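Local structure of flower-specific defensin (Nicotiana alata, 4CQK) at residues 2-7 / 40-45. The protein defends the plant against fungi such as Fusarium oxysporum and Botrytis cinerea, retards the growth of caterpillar pests, and binds the membrane phospholipid phosphatidylinositol 4,5-bisphosphate. Residues are numbered along the deposited sequence; the frame is centred on the assembly and turned at random.
Sequences ECKTES and RCLCTK. With PIO ([(2R)-2-octanoyloxy-3-[oxidanyl-[(1R,2R,3S,4R,5R,6S)-2,3,6-tris(oxidanyl)-4,5-diphosphonooxy-cyclohexyl]oxy-phosphoryl]oxy-propyl] octanoate), chain O.
K4 and T44 form a non-hydrogen-bonded pair, and their side chains run side by side. Methyl CG2 of T44 lies against CG of K4 at 3.8 Å. The K4 chain leaves with CG anti to the backbone N (chi1 -180°) and bends at chi3, which carries NZ to the phosphoinositide headgroup. There K4 NZ donates to O41 of the 4-phosphate at 2.7 Å and to O53 of the 5-phosphate at 2.8 Å. It also reaches the ester oxygen O5. R40 NH2 makes only weak hydrogen bonds to this lipid, but a salt bridge to a second one. CD2 of L42 sits over one face of the R40 guanidinium, 4.2 Å above its plane.

The two strands are antiparallel neighbours in the three-stranded sheet of the plant defensin fold, a cysteine-stabilised alpha-beta motif. C41 and C43 tie strand 41-45 to helix 17-26 through disulfides to C20 and C24. C3 is joined to C47 near the chain ends.

Backbone bonds pair C3 with K45 and T5 with C43, and C43 N to T5 O measures 2.7 Å. S7 N extends the pairing to C41 O at 2.9 Å. E6 crosses R40 at about a right angle, with OE2 3.5 Å from R40 CG. Water 3 bridges E6 OE1 and R40 NH1. Beyond the strands, S7 OG is held by E27, while T5 OG1 bonds to E2 O of the second subunit.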
loop_
_atom_site.group_PDB
_atom_site.type_symbol
_atom_site.label_atom_id
_atom_site.label_comp_id
_atom_site.label_asym_id
_atom_site.label_seq_id
_atom_site.Cartn_x
_atom_site.Cartn_y
_atom_site.Cartn_z
ATOM N N GLU A 2 -2.779 -2.424 6.774
ATOM C CA GLU A 2 -3.843 -1.795 5.993
ATOM C C GLU A 2 -3.394 -1.810 4.555
ATOM O O GLU A 2 -2.189 -1.969 4.248
ATOM C CB GLU A 2 -4.095 -0.346 6.405
ATOM C CG GLU A 2 -4.486 -0.181 7.847
ATOM C CD GLU A 2 -5.035 1.191 8.110
ATOM O OE1 GLU A 2 -4.229 2.099 8.367
ATOM O OE2 GLU A 2 -6.270 1.356 8.027
ATOM N N CYS A 3 -4.352 -1.638 3.665
ATOM C CA CYS A 3 -4.045 -1.543 2.251
ATOM C C CYS A 3 -3.829 -0.062 1.978
ATOM O O CYS A 3 -4.573 0.785 2.481
ATOM C CB CYS A 3 -5.151 -2.175 1.407
ATOM S SG CYS A 3 -4.895 -3.987 1.312
ATOM N N LYS A 4 -2.776 0.258 1.232
ATOM C CA LYS A 4 -2.360 1.653 1.095
ATOM C C LYS A 4 -2.033 1.975 -0.365
ATOM O O LYS A 4 -1.521 1.134 -1.092
ATOM C CB LYS A 4 -1.132 1.882 1.984
ATOM C CG LYS A 4 -0.589 3.267 1.957
ATOM C CD LYS A 4 0.297 3.508 3.183
ATOM C CE LYS A 4 1.516 2.596 3.218
ATOM N NZ LYS A 4 1.984 2.460 4.632
ATOM N N THR A 5 -2.319 3.194 -0.780
ATOM C CA THR A 5 -2.027 3.632 -2.137
ATOM C C THR A 5 -1.907 5.154 -2.151
ATOM O O THR A 5 -2.195 5.808 -1.160
ATOM C CB THR A 5 -3.127 3.193 -3.145
ATOM O OG1 THR A 5 -2.637 3.364 -4.489
ATOM C CG2 THR A 5 -4.378 4.034 -2.990
ATOM N N GLU A 6 -1.486 5.728 -3.266
ATOM C CA GLU A 6 -1.358 7.191 -3.332
ATOM C C GLU A 6 -2.656 7.840 -3.836
ATOM O O GLU A 6 -3.236 7.399 -4.817
ATOM C CB GLU A 6 -0.204 7.580 -4.270
ATOM C CG GLU A 6 0.067 9.092 -4.287
ATOM C CD GLU A 6 1.296 9.465 -5.122
ATOM O OE1 GLU A 6 1.784 8.601 -5.875
ATOM O OE2 GLU A 6 1.748 10.615 -5.012
ATOM N N SER A 7 -3.070 8.900 -3.153
ATOM C CA SER A 7 -4.256 9.676 -3.515
ATOM C C SER A 7 -4.235 10.120 -4.983
ATOM O O SER A 7 -3.238 10.679 -5.454
ATOM C CB SER A 7 -4.326 10.932 -2.648
ATOM O OG SER A 7 -5.402 11.756 -3.049
ATOM N N ARG A 40 4.014 12.650 -0.231
ATOM C CA ARG A 40 2.830 12.247 -0.966
ATOM C C ARG A 40 1.666 12.173 -0.011
ATOM O O ARG A 40 1.872 12.106 1.205
ATOM C CB ARG A 40 3.052 10.864 -1.572
ATOM C CG ARG A 40 4.234 10.847 -2.553
ATOM C CD ARG A 40 4.586 9.405 -2.909
ATOM N NE ARG A 40 5.185 8.715 -1.761
ATOM C CZ ARG A 40 5.446 7.414 -1.740
ATOM N NH1 ARG A 40 5.121 6.679 -2.803
ATOM N NH2 ARG A 40 5.990 6.838 -0.651
ATOM N N CYS A 41 0.451 12.191 -0.546
ATOM C CA CYS A 41 -0.736 11.866 0.254
ATOM C C CYS A 41 -1.044 10.390 0.046
ATOM O O CYS A 41 -1.345 9.987 -1.069
ATOM C CB CYS A 41 -1.924 12.754 -0.166
ATOM S SG CYS A 41 -3.495 12.321 0.632
ATOM N N LEU A 42 -0.929 9.579 1.104
ATOM C CA LEU A 42 -1.192 8.145 1.009
ATOM C C LEU A 42 -2.542 7.835 1.652
ATOM O O LEU A 42 -2.832 8.294 2.764
ATOM C CB LEU A 42 -0.117 7.347 1.750
ATOM C CG LEU A 42 1.317 7.659 1.313
ATOM C CD1 LEU A 42 2.329 6.826 2.120
ATOM C CD2 LEU A 42 1.451 7.402 -0.146
ATOM N N CYS A 43 -3.379 7.066 0.960
ATOM C CA CYS A 43 -4.695 6.683 1.486
ATOM C C CYS A 43 -4.656 5.249 1.997
ATOM O O CYS A 43 -3.915 4.425 1.454
ATOM C CB CYS A 43 -5.730 6.730 0.350
ATOM S SG CYS A 43 -5.893 8.388 -0.414
ATOM N N THR A 44 -5.473 4.934 3.006
ATOM C CA THR A 44 -5.444 3.592 3.576
ATOM C C THR A 44 -6.856 3.113 3.826
ATOM O O THR A 44 -7.751 3.921 4.065
ATOM C CB THR A 44 -4.665 3.550 4.907
ATOM O OG1 THR A 44 -5.155 4.572 5.784
ATOM C CG2 THR A 44 -3.175 3.783 4.672
ATOM N N LYS A 45 -7.035 1.791 3.805
ATOM C CA LYS A 45 -8.320 1.173 4.140
ATOM C C LYS A 45 -8.040 -0.270 4.508
ATOM O O LYS A 45 -6.946 -0.767 4.260
ATOM C CB LYS A 45 -9.281 1.255 2.943
ATOM C CG LYS A 45 -8.814 0.484 1.708
ATOM C CD LYS A 45 -9.856 0.589 0.596
ATOM C CE LYS A 45 -9.425 -0.208 -0.647
ATOM N NZ LYS A 45 -10.453 -0.127 -1.746
HETATM C C1 PIO O . 7.135 5.927 3.195
HETATM O O1 PIO O . 7.105 6.953 2.216
HETATM P P1 PIO O . 8.331 7.955 2.060
HETATM C C2 PIO O . 7.520 4.593 2.553
HETATM O O2 PIO O . 6.561 4.297 1.540
HETATM C C3 PIO O . 7.486 3.502 3.610
HETATM O O3 PIO O . 7.965 2.254 3.062
HETATM C C4 PIO O . 6.088 3.356 4.158
HETATM O O4 PIO O . 6.006 2.379 5.215
HETATM P P4 PIO O . 5.533 0.875 4.888
HETATM C C5 PIO O . 5.627 4.695 4.761
HETATM O O5 PIO O . 4.243 4.526 5.062
HETATM P P5 PIO O . 3.593 5.041 6.433
HETATM C C6 PIO O . 5.742 5.856 3.795
HETATM O O6 PIO O . 5.518 7.058 4.543
HETATM O O11 PIO O . 8.947 8.259 3.392
HETATM O O12 PIO O . 7.885 9.070 1.158
HETATM O O13 PIO O . 9.361 7.042 1.206
HETATM C C1A PIO O . 12.773 6.407 -2.137
HETATM O O1A PIO O . 13.374 5.386 -1.848
HETATM C C1B PIO O . 13.216 4.511 0.769
HETATM O O1B PIO O . 12.545 3.514 0.705
HETATM C C1C PIO O . 9.734 7.467 -0.118
HETATM C C2A PIO O . 13.445 7.542 -2.871
HETATM C C2B PIO O . 14.721 4.485 0.644
HETATM C C2C PIO O . 11.136 6.947 -0.401
HETATM O O2C PIO O . 11.374 6.526 -1.740
HETATM C C3A PIO O . 13.688 8.659 -1.869
HETATM C C3B PIO O . 15.381 4.968 1.919
HETATM C C3C PIO O . 11.172 5.708 0.427
HETATM O O3C PIO O . 12.482 5.723 0.941
HETATM O O41 PIO O . 4.200 0.990 4.196
HETATM O O42 PIO O . 5.521 0.172 6.196
HETATM O O43 PIO O . 6.642 0.355 3.989
HETATM C C4A PIO O . 15.109 8.518 -1.326
HETATM C C4B PIO O . 16.896 4.831 1.791
HETATM O O51 PIO O . 3.705 6.554 6.401
HETATM O O52 PIO O . 4.397 4.505 7.573
HETATM O O53 PIO O . 2.155 4.616 6.359
HETATM C C5A PIO O . 15.198 8.927 0.138
HETATM C C5B PIO O . 17.286 3.365 1.679
HETATM C C6A PIO O . 16.644 8.934 0.623
HETATM C C6B PIO O . 18.739 3.186 1.250
HETATM C C7A PIO O . 17.618 8.562 -0.492
HETATM C C7B PIO O . 19.682 3.743 2.310
HETATM C C8A PIO O . 18.752 9.564 -0.588
HETATM C C8B PIO O . 20.576 2.657 2.868
HETATM O O HOH W 1 -7.327 3.539 7.244
HETATM O O HOH W 2 0.432 12.466 -3.486
HETATM O O HOH W 3 4.154 7.315 -5.439
#